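Local coordinates for dipeptidase AC. Metallo peptidase. MEROPS family M19 (PDB 3LY0), which probably hydrolyses dipeptides as a zinc-dependent metallodipeptidase and here holds a phosphinate mimic of L-Ala-D-Ala across two zinc ions, at residues V9-D15 with F50-A56; M45-A51 with H127-S133; L229-N235 with G259-N264; K115-T119 with L157-S161. All blocks are in the same frame, centred on the assembly; numbering follows the deposited sequence.

Contact 1. Residues V9-D15 with F50-A56; sequences VFDGHND and FAGGFFA. With ZN (zinc ion), chain D; LY0 ((2R)-3-[(R)-[(1R)-1-aminoethyl](hydroxy)phosphoryl]-2-methylpropanoic acid), chain C.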
loop_
_atom_site.group_PDB
_atom_site.type_symbol
_atom_site.label_atom_id
_atom_site.label_comp_id
_atom_site.label_asym_id
_atom_site.label_seq_id
_atom_site.Cartn_x
_atom_site.Cartn_y
_atom_site.Cartn_z
ATOM N N VAL A 9 7.685 4.432 -12.546
ATOM C CA VAL A 9 6.581 4.423 -11.593
ATOM C C VAL A 9 7.107 4.290 -10.181
ATOM O O VAL A 9 7.873 3.372 -9.885
ATOM C CB VAL A 9 5.613 3.262 -11.883
ATOM C CG1 VAL A 9 4.588 3.094 -10.757
ATOM C CG2 VAL A 9 4.913 3.500 -13.204
ATOM N N PHE A 10 6.722 5.232 -9.324
ATOM C CA PHE A 10 6.936 5.058 -7.897
ATOM C C PHE A 10 5.617 4.591 -7.310
ATOM O O PHE A 10 4.565 5.203 -7.537
ATOM C CB PHE A 10 7.395 6.350 -7.217
ATOM C CG PHE A 10 7.749 6.152 -5.779
ATOM C CD1 PHE A 10 9.013 5.736 -5.426
ATOM C CD2 PHE A 10 6.798 6.313 -4.787
ATOM C CE1 PHE A 10 9.347 5.518 -4.107
ATOM C CE2 PHE A 10 7.120 6.096 -3.454
ATOM C CZ PHE A 10 8.388 5.699 -3.113
ATOM N N ASP A 11 5.687 3.512 -6.538
ATOM C CA ASP A 11 4.476 2.805 -6.134
ATOM C C ASP A 11 4.155 2.879 -4.645
ATOM O O ASP A 11 5.050 2.866 -3.788
ATOM C CB ASP A 11 4.577 1.338 -6.523
ATOM C CG ASP A 11 3.313 0.595 -6.233
ATOM O OD1 ASP A 11 2.305 0.875 -6.915
ATOM O OD2 ASP A 11 3.321 -0.258 -5.313
ATOM N N GLY A 12 2.861 2.886 -4.345
ATOM C CA GLY A 12 2.376 3.102 -2.988
ATOM C C GLY A 12 2.405 1.916 -2.033
ATOM O O GLY A 12 2.335 2.122 -0.826
ATOM N N HIS A 13 2.488 0.688 -2.537
ATOM C CA HIS A 13 2.388 -0.475 -1.655
ATOM C C HIS A 13 2.715 -1.794 -2.329
ATOM O O HIS A 13 2.037 -2.181 -3.279
ATOM C CB HIS A 13 0.968 -0.593 -1.084
ATOM C CG HIS A 13 0.850 -1.622 -0.006
ATOM N ND1 HIS A 13 1.076 -1.324 1.322
ATOM C CD2 HIS A 13 0.557 -2.947 -0.052
ATOM C CE1 HIS A 13 0.900 -2.413 2.048
ATOM N NE2 HIS A 13 0.593 -3.411 1.243
ATOM N N ASN A 14 3.719 -2.503 -1.816
ATOM C CA ASN A 14 3.918 -3.884 -2.250
ATOM C C ASN A 14 4.270 -4.786 -1.085
ATOM O O ASN A 14 4.755 -4.312 -0.055
ATOM C CB ASN A 14 4.976 -3.992 -3.368
ATOM C CG ASN A 14 6.397 -3.956 -2.839
ATOM O OD1 ASN A 14 6.865 -4.901 -2.199
ATOM N ND2 ASN A 14 7.100 -2.864 -3.117
ATOM N N ASP A 15 4.006 -6.080 -1.258
ATOM C CA ASP A 15 4.283 -7.075 -0.238
ATOM C C ASP A 15 5.382 -8.053 -0.644
ATOM O O ASP A 15 5.368 -9.213 -0.244
ATOM C CB ASP A 15 3.000 -7.819 0.124
ATOM C CG ASP A 15 1.991 -6.918 0.799
ATOM O OD1 ASP A 15 2.264 -6.451 1.927
ATOM O OD2 ASP A 15 0.932 -6.647 0.209
ATOM N N PHE A 50 9.796 0.126 -12.839
ATOM C CA PHE A 50 9.462 0.345 -11.433
ATOM C C PHE A 50 10.608 1.137 -10.823
ATOM O O PHE A 50 11.706 0.608 -10.649
ATOM C CB PHE A 50 9.287 -1.022 -10.755
ATOM C CG PHE A 50 8.911 -0.969 -9.288
ATOM C CD1 PHE A 50 7.577 -0.994 -8.887
ATOM C CD2 PHE A 50 9.898 -0.956 -8.305
ATOM C CE1 PHE A 50 7.234 -0.976 -7.524
ATOM C CE2 PHE A 50 9.560 -0.939 -6.949
ATOM C CZ PHE A 50 8.226 -0.954 -6.562
ATOM N N ALA A 51 10.355 2.413 -10.519
ATOM C CA ALA A 51 11.376 3.305 -9.944
ATOM C C ALA A 51 11.629 3.061 -8.456
ATOM O O ALA A 51 12.696 3.369 -7.932
ATOM C CB ALA A 51 10.988 4.760 -10.150
ATOM N N GLY A 52 10.630 2.510 -7.786
ATOM C CA GLY A 52 10.700 2.311 -6.354
ATOM C C GLY A 52 9.308 2.293 -5.763
ATOM O O GLY A 52 8.307 2.423 -6.467
ATOM N N GLY A 53 9.249 2.141 -4.445
ATOM C CA GLY A 53 7.963 2.141 -3.776
ATOM C C GLY A 53 8.040 1.912 -2.286
ATOM O O GLY A 53 9.124 1.779 -1.702
ATOM N N PHE A 54 6.858 1.880 -1.669
ATOM C CA PHE A 54 6.733 1.491 -0.274
ATOM C C PHE A 54 6.766 -0.035 -0.193
ATOM O O PHE A 54 5.955 -0.711 -0.852
ATOM C CB PHE A 54 5.385 1.947 0.300
ATOM C CG PHE A 54 5.209 3.442 0.424
ATOM C CD1 PHE A 54 5.247 4.055 1.676
ATOM C CD2 PHE A 54 4.928 4.227 -0.688
ATOM C CE1 PHE A 54 5.038 5.429 1.805
ATOM C CE2 PHE A 54 4.710 5.588 -0.565
ATOM C CZ PHE A 54 4.768 6.195 0.680
ATOM N N PHE A 55 7.675 -0.551 0.630
ATOM C CA PHE A 55 7.798 -1.984 0.894
ATOM C C PHE A 55 7.200 -2.289 2.261
ATOM O O PHE A 55 7.743 -1.892 3.288
ATOM C CB PHE A 55 9.275 -2.405 0.815
ATOM C CG PHE A 55 9.801 -2.452 -0.590
ATOM C CD1 PHE A 55 9.932 -3.666 -1.256
ATOM C CD2 PHE A 55 10.125 -1.279 -1.255
ATOM C CE1 PHE A 55 10.384 -3.709 -2.577
ATOM C CE2 PHE A 55 10.567 -1.311 -2.575
ATOM C CZ PHE A 55 10.702 -2.521 -3.227
ATOM N N ALA A 56 6.064 -2.975 2.249
ATOM C CA ALA A 56 5.311 -3.221 3.467
ATOM C C ALA A 56 5.871 -4.353 4.301
ATOM O O ALA A 56 6.179 -5.437 3.792
ATOM C CB ALA A 56 3.848 -3.500 3.126
HETATM ZN ZN ZN D . 0.219 -5.491 1.963
HETATM P P LY0 C . -2.696 -6.736 1.514
HETATM C C1 LY0 C . -2.273 -9.248 2.659
HETATM N N1 LY0 C . -0.507 -7.519 2.852
HETATM C C2 LY0 C . -1.563 -8.073 2.022
HETATM C C4 LY0 C . -3.791 -7.311 0.156
HETATM C C5 LY0 C . -5.254 -7.019 0.340
HETATM C C6 LY0 C . -5.519 -5.601 0.766
HETATM C C7 LY0 C . -6.136 -7.513 -0.777
HETATM O O31 LY0 C . -1.805 -5.595 1.081
HETATM O O32 LY0 C . -3.523 -6.273 2.759
HETATM O O61 LY0 C . -6.747 -5.276 1.242
HETATM O O62 LY0 C . -4.633 -4.731 0.725
HETATM O O HOH W 1 5.651 -0.536 -3.850
HETATM O O HOH W 2 7.227 -5.595 1.007
HETATM O O HOH W 3 4.427 -7.676 3.303
#
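Val9 opens a parallel strand pairing by accepting a hydrogen bond at O from Ala51 N (2.7 Å). A beta bulge then shifts the register, so Phe10 lies level with Gly52, and Gly53 CA sits 3.8 Å from the Phe10 ring centroid, a CH-pi contact. Asp11 uses both its backbone N, to Gly52 O (2.8 Å), and its O, from Phe54 N (3.0 Å), while its OD2 accepts from His13 N (3.0 Å) in an Asx turn at the Gly12 corner; Ser305 also bonds this carboxylate. His13 NE2 binds one zinc at 2.2 Å. Past a second bulge, Asn14 N reaches Phe54 O and Asn14 O takes Ala56 N, both at 3.0 Å; Asn14 ND2 lies over the Phe55 ring and OD1 accepts from Phe16 N. Asp15 binds the same zinc through OD1 (2.3 Å) and OD2 (2.2 Å), and Glu139 and the inhibitor's N1 and O31 complete the shell. A His-x-Asp pair at the first barrel strand thus supplies metal ligands, consistent with M19 dipeptidases.

Contact 2. Residues M45-A51 with H127-S133; sequences MKEGGFA and HADGIVS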
loop_
_atom_site.group_PDB
_atom_site.type_symbol
_atom_site.label_atom_id
_atom_site.label_comp_id
_atom_site.label_asym_id
_atom_site.label_seq_id
_atom_site.Cartn_x
_atom_site.Cartn_y
_atom_site.Cartn_z
ATOM N N MET A 45 11.586 -5.528 -12.020
ATOM C CA MET A 45 11.423 -4.107 -11.720
ATOM C C MET A 45 12.075 -3.255 -12.799
ATOM O O MET A 45 11.498 -2.273 -13.262
ATOM C CB MET A 45 12.052 -3.746 -10.365
ATOM C CG MET A 45 11.280 -4.227 -9.131
ATOM S SD MET A 45 12.244 -3.901 -7.594
ATOM C CE MET A 45 11.071 -4.534 -6.350
ATOM N N LYS A 46 13.297 -3.614 -13.188
ATOM C CA LYS A 46 13.990 -2.818 -14.199
ATOM C C LYS A 46 13.279 -2.901 -15.550
ATOM O O LYS A 46 13.164 -1.899 -16.247
ATOM C CB LYS A 46 15.460 -3.224 -14.337
ATOM C CG LYS A 46 16.233 -3.217 -13.026
ATOM C CD LYS A 46 16.091 -1.893 -12.282
ATOM C CE LYS A 46 16.751 -0.744 -13.027
ATOM N NZ LYS A 46 16.742 0.503 -12.203
ATOM N N GLU A 47 12.783 -4.080 -15.905
ATOM C CA GLU A 47 12.089 -4.235 -17.187
ATOM C C GLU A 47 10.775 -3.463 -17.237
ATOM O O GLU A 47 10.386 -2.950 -18.283
ATOM C CB GLU A 47 11.838 -5.712 -17.515
ATOM C CG GLU A 47 13.106 -6.553 -17.649
ATOM C CD GLU A 47 14.137 -5.924 -18.585
ATOM O OE1 GLU A 47 13.761 -5.424 -19.661
ATOM O OE2 GLU A 47 15.331 -5.925 -18.236
ATOM N N GLY A 48 10.086 -3.379 -16.102
ATOM C CA GLY A 48 8.775 -2.758 -16.061
ATOM C C GLY A 48 8.776 -1.273 -15.767
ATOM O O GLY A 48 7.717 -0.645 -15.814
ATOM N N GLY A 49 9.944 -0.711 -15.474
ATOM C CA GLY A 49 10.045 0.705 -15.177
ATOM C C GLY A 49 9.596 1.057 -13.769
ATOM O O GLY A 49 9.072 2.152 -13.531
ATOM N N PHE A 50 9.796 0.126 -12.839
ATOM C CA PHE A 50 9.462 0.345 -11.433
ATOM C C PHE A 50 10.608 1.137 -10.823
ATOM O O PHE A 50 11.706 0.608 -10.649
ATOM C CB PHE A 50 9.287 -1.022 -10.755
ATOM C CG PHE A 50 8.911 -0.969 -9.288
ATOM C CD1 PHE A 50 7.577 -0.994 -8.887
ATOM C CD2 PHE A 50 9.898 -0.956 -8.305
ATOM C CE1 PHE A 50 7.234 -0.976 -7.524
ATOM C CE2 PHE A 50 9.560 -0.939 -6.949
ATOM C CZ PHE A 50 8.226 -0.954 -6.562
ATOM N N ALA A 51 10.355 2.413 -10.519
ATOM C CA ALA A 51 11.376 3.305 -9.944
ATOM C C ALA A 51 11.629 3.061 -8.456
ATOM O O ALA A 51 12.696 3.369 -7.932
ATOM C CB ALA A 51 10.988 4.760 -10.150
ATOM N N HIS A 127 15.602 8.472 -8.176
ATOM C CA HIS A 127 14.838 8.582 -9.411
ATOM C C HIS A 127 15.754 9.072 -10.526
ATOM O O HIS A 127 15.812 8.476 -11.605
ATOM C CB HIS A 127 13.647 9.529 -9.229
ATOM C CG HIS A 127 12.768 9.631 -10.436
ATOM N ND1 HIS A 127 11.574 8.950 -10.554
ATOM C CD2 HIS A 127 12.919 10.325 -11.590
ATOM C CE1 HIS A 127 11.023 9.230 -11.721
ATOM N NE2 HIS A 127 11.821 10.058 -12.371
ATOM N N ALA A 128 16.485 10.147 -10.255
ATOM C CA ALA A 128 17.386 10.717 -11.255
ATOM C C ALA A 128 18.484 9.738 -11.667
ATOM O O ALA A 128 18.885 9.697 -12.837
ATOM C CB ALA A 128 17.991 12.018 -10.750
ATOM N N ASP A 129 18.950 8.937 -10.716
ATOM C CA ASP A 129 20.062 8.018 -10.945
ATOM C C ASP A 129 19.642 6.643 -11.463
ATOM O O ASP A 129 20.495 5.812 -11.766
ATOM C CB ASP A 129 20.891 7.853 -9.665
ATOM C CG ASP A 129 21.694 9.096 -9.327
ATOM O OD1 ASP A 129 21.803 9.984 -10.202
ATOM O OD2 ASP A 129 22.211 9.183 -8.193
ATOM N N GLY A 130 18.338 6.395 -11.555
ATOM C CA GLY A 130 17.859 5.081 -11.952
ATOM C C GLY A 130 18.150 3.977 -10.942
ATOM O O GLY A 130 18.279 2.809 -11.308
ATOM N N ILE A 131 18.264 4.346 -9.668
ATOM C CA ILE A 131 18.429 3.375 -8.592
ATOM C C ILE A 131 17.049 3.114 -7.989
ATOM O O ILE A 131 16.311 4.051 -7.711
ATOM C CB ILE A 131 19.352 3.925 -7.490
ATOM C CG1 ILE A 131 20.730 4.276 -8.069
ATOM C CG2 ILE A 131 19.449 2.944 -6.325
ATOM C CD1 ILE A 131 21.620 5.033 -7.101
ATOM N N VAL A 132 16.679 1.850 -7.817
ATOM C CA VAL A 132 15.353 1.550 -7.274
ATOM C C VAL A 132 15.288 1.988 -5.810
ATOM O O VAL A 132 16.177 1.663 -5.013
ATOM C CB VAL A 132 15.015 0.051 -7.396
ATOM C CG1 VAL A 132 13.659 -0.240 -6.758
ATOM C CG2 VAL A 132 14.992 -0.371 -8.864
ATOM N N SER A 133 14.251 2.749 -5.472
ATOM C CA SER A 133 14.088 3.250 -4.112
ATOM C C SER A 133 13.099 2.404 -3.316
ATOM O O SER A 133 12.160 1.813 -3.865
ATOM C CB SER A 133 13.640 4.712 -4.126
ATOM O OG SER A 133 12.444 4.867 -4.881
HETATM O O HOH W 4 14.249 5.333 -9.127
#
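Ala51 O is the busiest acceptor here. It takes Ser133 N at 3.0 Å, the backbone bond that joins two parallel strands at their starts, and water 4 lies 2.8 Å from both Ala51 O and Ile131 O and bridges them; Val132 CA adds a CA-H...O contact to Ala51 O at 3.3 Å. A side chain makes the second main bond: Lys46 NZ gives a proton to Gly130 O (2.9 Å), the carbonyl of the residue just past helix 120-129. Both helices stop in the same way, with Gly49 and Gly130 at positive phi in Schellman motifs. His127 ND1 is satisfied by Tyr348 OH, and its ring lies close to Ala51 CB, 4.3 Å from ND1. Between these polar points Val132 CG1 packs against Met45 SD (4.0 Å) and Phe50 CD2 (4.1 Å), at the edge of the Phe50 ring. Helices 42-48 and 120-129 each turn into the next strand, the neighbours 50-57 and 132-139; 9-11 flanks 50-57, while 132-139 also pairs with 114-116 near its start and with 159-163.

Contact 3. Residues L229-N235 with G259-N264; sequences LVATHSN and GMVGLN. With ZN (zinc ion), chain E; LY0 ((2R)-3-[(R)-[(1R)-1-aminoethyl](hydroxy)phosphoryl]-2-methylpropanoic acid), chain C.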
loop_
_atom_site.group_PDB
_atom_site.type_symbol
_atom_site.label_atom_id
_atom_site.label_comp_id
_atom_site.label_asym_id
_atom_site.label_seq_id
_atom_site.Cartn_x
_atom_site.Cartn_y
_atom_site.Cartn_z
ATOM N N LEU A 229 -3.714 13.446 4.454
ATOM C CA LEU A 229 -4.292 12.117 4.621
ATOM C C LEU A 229 -3.940 11.239 3.438
ATOM O O LEU A 229 -4.051 11.661 2.291
ATOM C CB LEU A 229 -5.811 12.205 4.748
ATOM C CG LEU A 229 -6.300 13.030 5.939
ATOM C CD1 LEU A 229 -7.834 13.114 5.939
ATOM C CD2 LEU A 229 -5.787 12.450 7.253
ATOM N N VAL A 230 -3.534 10.009 3.722
ATOM C CA VAL A 230 -3.029 9.132 2.679
ATOM C C VAL A 230 -3.639 7.754 2.817
ATOM O O VAL A 230 -3.688 7.204 3.912
ATOM C CB VAL A 230 -1.506 8.956 2.815
ATOM C CG1 VAL A 230 -0.998 8.009 1.738
ATOM C CG2 VAL A 230 -0.784 10.301 2.750
ATOM N N ALA A 231 -4.102 7.200 1.701
ATOM C CA ALA A 231 -4.455 5.785 1.626
ATOM C C ALA A 231 -3.578 5.209 0.521
ATOM O O ALA A 231 -3.745 5.562 -0.647
ATOM C CB ALA A 231 -5.924 5.628 1.289
ATOM N N THR A 232 -2.605 4.376 0.882
ATOM C CA THR A 232 -1.616 3.952 -0.106
ATOM C C THR A 232 -2.143 2.994 -1.167
ATOM O O THR A 232 -1.592 2.935 -2.264
ATOM C CB THR A 232 -0.391 3.272 0.537
ATOM O OG1 THR A 232 -0.812 2.096 1.237
ATOM C CG2 THR A 232 0.369 4.213 1.492
ATOM N N HIS A 233 -3.187 2.230 -0.840
ATOM C CA HIS A 233 -3.700 1.231 -1.772
ATOM C C HIS A 233 -5.201 1.008 -1.577
ATOM O O HIS A 233 -5.638 -0.019 -1.044
ATOM C CB HIS A 233 -2.852 -0.073 -1.768
ATOM C CG HIS A 233 -2.756 -0.782 -0.442
ATOM N ND1 HIS A 233 -2.248 -0.192 0.700
ATOM C CD2 HIS A 233 -3.034 -2.066 -0.104
ATOM C CE1 HIS A 233 -2.260 -1.066 1.688
ATOM N NE2 HIS A 233 -2.713 -2.218 1.225
ATOM N N SER A 234 -5.979 1.991 -2.026
ATOM C CA SER A 234 -7.441 1.976 -1.863
ATOM C C SER A 234 -8.086 2.633 -3.067
ATOM O O SER A 234 -7.543 3.597 -3.614
ATOM C CB SER A 234 -7.852 2.755 -0.610
ATOM O OG SER A 234 -7.326 2.171 0.565
ATOM N N ASN A 235 -9.262 2.134 -3.455
ATOM C CA ASN A 235 -9.959 2.635 -4.633
ATOM C C ASN A 235 -11.269 3.332 -4.296
ATOM O O ASN A 235 -11.507 3.683 -3.137
ATOM C CB ASN A 235 -10.131 1.511 -5.657
ATOM C CG ASN A 235 -8.789 0.941 -6.107
ATOM O OD1 ASN A 235 -7.759 1.620 -6.020
ATOM N ND2 ASN A 235 -8.786 -0.307 -6.572
ATOM N N GLY A 259 -3.974 15.456 0.365
ATOM C CA GLY A 259 -3.480 14.107 0.583
ATOM C C GLY A 259 -3.165 13.304 -0.669
ATOM O O GLY A 259 -2.743 13.842 -1.686
ATOM N N MET A 260 -3.349 11.991 -0.586
ATOM C CA MET A 260 -2.920 11.126 -1.677
ATOM C C MET A 260 -3.616 9.786 -1.575
ATOM O O MET A 260 -3.778 9.231 -0.472
ATOM C CB MET A 260 -1.401 10.925 -1.581
ATOM C CG MET A 260 -0.781 10.125 -2.721
ATOM S SD MET A 260 -0.755 10.971 -4.356
ATOM C CE MET A 260 0.135 9.727 -5.302
ATOM N N VAL A 261 -4.048 9.280 -2.731
ATOM C CA VAL A 261 -4.593 7.929 -2.811
ATOM C C VAL A 261 -3.855 7.153 -3.885
ATOM O O VAL A 261 -3.720 7.622 -5.019
ATOM C CB VAL A 261 -6.114 7.924 -3.104
ATOM C CG1 VAL A 261 -6.605 6.490 -3.314
ATOM C CG2 VAL A 261 -6.873 8.578 -1.957
ATOM N N GLY A 262 -3.357 5.974 -3.517
ATOM C CA GLY A 262 -2.748 5.082 -4.485
ATOM C C GLY A 262 -3.739 4.048 -4.994
ATOM O O GLY A 262 -4.402 3.374 -4.202
ATOM N N LEU A 263 -3.846 3.934 -6.318
ATOM C CA LEU A 263 -4.728 2.956 -6.943
ATOM C C LEU A 263 -4.270 1.523 -6.687
ATOM O O LEU A 263 -3.164 1.143 -7.069
ATOM C CB LEU A 263 -4.796 3.200 -8.451
ATOM C CG LEU A 263 -5.799 2.307 -9.193
ATOM C CD1 LEU A 263 -7.209 2.862 -9.105
ATOM C CD2 LEU A 263 -5.368 2.128 -10.654
ATOM N N ASN A 264 -5.140 0.733 -6.057
ATOM C CA ASN A 264 -4.859 -0.665 -5.745
ATOM C C ASN A 264 -5.191 -1.534 -6.964
ATOM O O ASN A 264 -6.282 -1.408 -7.534
ATOM C CB ASN A 264 -5.697 -1.067 -4.528
ATOM C CG ASN A 264 -5.265 -2.384 -3.933
ATOM O OD1 ASN A 264 -4.847 -3.287 -4.650
ATOM N ND2 ASN A 264 -5.358 -2.499 -2.612
HETATM ZN ZN ZN E . -3.175 -4.125 2.310
HETATM P P LY0 C . -2.696 -6.736 1.514
HETATM C C1 LY0 C . -2.273 -9.248 2.659
HETATM N N1 LY0 C . -0.507 -7.519 2.852
HETATM C C2 LY0 C . -1.563 -8.073 2.022
HETATM C C4 LY0 C . -3.791 -7.311 0.156
HETATM C C5 LY0 C . -5.254 -7.019 0.340
HETATM C C6 LY0 C . -5.519 -5.601 0.766
HETATM C C7 LY0 C . -6.136 -7.513 -0.777
HETATM O O31 LY0 C . -1.805 -5.595 1.081
HETATM O O32 LY0 C . -3.523 -6.273 2.759
HETATM O O61 LY0 C . -6.747 -5.276 1.242
HETATM O O62 LY0 C . -4.633 -4.731 0.725
#
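A beta-alpha-beta crossover of the TIM-barrel fold, strand 230-231, helix 248-256 and strand 260-263, brings these segments together, and the loop after its first strand delivers a zinc ligand to the active site. The strands pair in parallel: Met260 N bonds to Leu229 O (3.0 Å), Ala231 N to Met260 O (3.0 Å) and Gly262 N to Ala231 O (2.9 Å). Side chains alternate, Val230 beside Met260 on one face and Ala231 beside Val261 on the other. A CB on Gly262 would clash with Thr232 O, which instead lies 3.3 Å from Gly262 CA. Beyond the strand pair, Ser234 N takes up Gly262 O (3.0 Å), and two asparagines tie the loops: Asn264 ND2 donates to His233 O (2.9 Å) and its OD1 accepts from Ala266 N, while Asn235 receives Asn264 N at OD1 (2.8 Å) and gives ND2 to Asn264 O (2.9 Å). His233 ND1 donates to Thr232 OG1 (2.8 Å), itself bonded to Asp209, which orients the ring so that NE2 meets zinc at 2.2 Å. Glu139, His212 and the inhibitor's O31, O32 and O62 complete that metal's shell. Trp347 of helix 336-354 covers Val230 and Met260, helix 283-296 meets Val261 and Leu263 from the other side of the sheet, and strand 301-303 continues the sheet beyond 260-263.

Contact 4. Residues K115-T119 with L157-S161; sequences KVCRT and LGLRS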
loop_
_atom_site.group_PDB
_atom_site.type_symbol
_atom_site.label_atom_id
_atom_site.label_comp_id
_atom_site.label_asym_id
_atom_site.label_seq_id
_atom_site.Cartn_x
_atom_site.Cartn_y
_atom_site.Cartn_z
ATOM N N LYS A 115 18.029 1.152 -2.932
ATOM C CA LYS A 115 18.358 1.921 -1.734
ATOM C C LYS A 115 17.125 2.128 -0.874
ATOM O O LYS A 115 16.095 2.580 -1.371
ATOM C CB LYS A 115 18.947 3.289 -2.109
ATOM C CG LYS A 115 19.339 4.129 -0.896
ATOM C CD LYS A 115 19.805 5.531 -1.287
ATOM C CE LYS A 115 20.009 6.412 -0.055
ATOM N NZ LYS A 115 21.026 5.870 0.891
ATOM N N VAL A 116 17.250 1.821 0.416
ATOM C CA VAL A 116 16.226 2.175 1.390
ATOM C C VAL A 116 16.361 3.666 1.682
ATOM O O VAL A 116 17.399 4.119 2.166
ATOM C CB VAL A 116 16.351 1.340 2.675
ATOM C CG1 VAL A 116 15.338 1.806 3.711
ATOM C CG2 VAL A 116 16.154 -0.131 2.360
ATOM N N CYS A 117 15.332 4.430 1.341
ATOM C CA CYS A 117 15.380 5.879 1.478
ATOM C C CYS A 117 14.674 6.366 2.729
ATOM O O CYS A 117 13.624 5.835 3.114
ATOM C CB CYS A 117 14.757 6.554 0.256
ATOM S SG CYS A 117 15.646 6.285 -1.301
ATOM N N ARG A 118 15.238 7.400 3.338
ATOM C CA ARG A 118 14.726 7.939 4.586
ATOM C C ARG A 118 14.267 9.387 4.443
ATOM O O ARG A 118 13.647 9.937 5.358
ATOM C CB ARG A 118 15.798 7.808 5.680
ATOM C CG ARG A 118 16.103 6.354 6.022
ATOM C CD ARG A 118 17.355 6.185 6.891
ATOM N NE ARG A 118 17.437 4.817 7.405
ATOM C CZ ARG A 118 17.916 3.774 6.725
ATOM N NH1 ARG A 118 18.384 3.935 5.492
ATOM N NH2 ARG A 118 17.926 2.565 7.281
ATOM N N THR A 119 14.564 9.998 3.298
ATOM C CA THR A 119 14.169 11.382 3.018
ATOM C C THR A 119 13.649 11.521 1.586
ATOM O O THR A 119 13.960 10.692 0.728
ATOM C CB THR A 119 15.365 12.349 3.157
ATOM O OG1 THR A 119 16.245 12.171 2.040
ATOM C CG2 THR A 119 16.130 12.106 4.457
ATOM N N LEU A 157 15.670 3.068 12.839
ATOM C CA LEU A 157 16.268 2.185 11.847
ATOM C C LEU A 157 15.700 2.332 10.430
ATOM O O LEU A 157 16.102 1.601 9.520
ATOM C CB LEU A 157 16.279 0.729 12.332
ATOM C CG LEU A 157 14.952 0.077 12.704
ATOM C CD1 LEU A 157 14.165 -0.253 11.452
ATOM C CD2 LEU A 157 15.222 -1.191 13.481
ATOM N N GLY A 158 14.785 3.283 10.237
ATOM C CA GLY A 158 14.378 3.666 8.897
ATOM C C GLY A 158 12.892 3.661 8.591
ATOM O O GLY A 158 12.498 3.972 7.473
ATOM N N LEU A 159 12.057 3.313 9.560
ATOM C CA LEU A 159 10.620 3.297 9.295
ATOM C C LEU A 159 10.134 4.707 8.979
ATOM O O LEU A 159 10.385 5.638 9.760
ATOM C CB LEU A 159 9.862 2.749 10.500
ATOM C CG LEU A 159 8.350 2.657 10.283
ATOM C CD1 LEU A 159 8.024 1.496 9.352
ATOM C CD2 LEU A 159 7.643 2.499 11.619
ATOM N N ARG A 160 9.419 4.871 7.860
ATOM C CA ARG A 160 8.940 6.199 7.484
ATOM C C ARG A 160 7.444 6.278 7.192
ATOM O O ARG A 160 6.922 7.356 6.901
ATOM C CB ARG A 160 9.734 6.739 6.290
ATOM C CG ARG A 160 11.203 7.052 6.598
ATOM C CD ARG A 160 11.335 8.239 7.547
ATOM N NE ARG A 160 12.722 8.573 7.882
ATOM C CZ ARG A 160 13.402 8.018 8.876
ATOM N NH1 ARG A 160 14.651 8.405 9.122
ATOM N NH2 ARG A 160 12.854 7.075 9.626
ATOM N N SER A 161 6.757 5.142 7.292
ATOM C CA SER A 161 5.352 5.058 6.934
ATOM C C SER A 161 4.712 3.958 7.749
ATOM O O SER A 161 5.316 2.908 7.956
ATOM C CB SER A 161 5.245 4.704 5.452
ATOM O OG SER A 161 3.901 4.687 5.030
HETATM O O HOH W 5 12.229 4.098 4.733
HETATM O O HOH W 6 15.015 11.253 8.077
#
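Arg118, the residue most covered here, spans the gap between two loops of the TIM-barrel fold: one leads from strand 114-116 into helix 120-129, the other from helix 149-157 into strand 159-163. Its NH2 donates to Leu157 O at 3.0 Å, a carbonyl of the last helical turn, and its NE passes 3.6 Å from Gly158 CA. Gly158 ends that helix in a Schellman motif with positive phi, and a CB there would clash with Arg118 NH2. Arg160, the second most buried, returns the interaction, as its NE bonds to Arg118 O (3.0 Å) and its guanidinium lies face-on to Arg118 CG. Its NH2 is occupied within its own part of the chain by Leu159 O (2.9 Å) and by His155 O. Next to Arg118, Thr119 N-caps helix 120-129. The two arginines thus link the two loops, with no strand pairing between the segments, and water 5 bridges the two backbones, donating to Cys117 O and Gly158 O, both at 2.8 Å.

How the contacts relate
Contacts 1, 2 and 4 all reach the larger parallel sheet. Contacts 1 and 2 have centres about 10 Å apart and share Phe50 and Ala51, so strand 50-57 pairs with 9-11 in one and 132-139 in the other. Strand 132-139 then has 114-116 and 159-163, the strands of contact 4, as neighbours; contacts 2 and 4 meet through Val132 O and Lys115 N (2.8 Å). Their segments alternate along the chain, as do those of contacts 1 and 2. Contact 3 comes last, on another part of the same TIM barrel, its centre about 12 Å from that of contact 1. The rings of His13 and His233 stack, each binding one zinc, so both parts meet at the dizinc site.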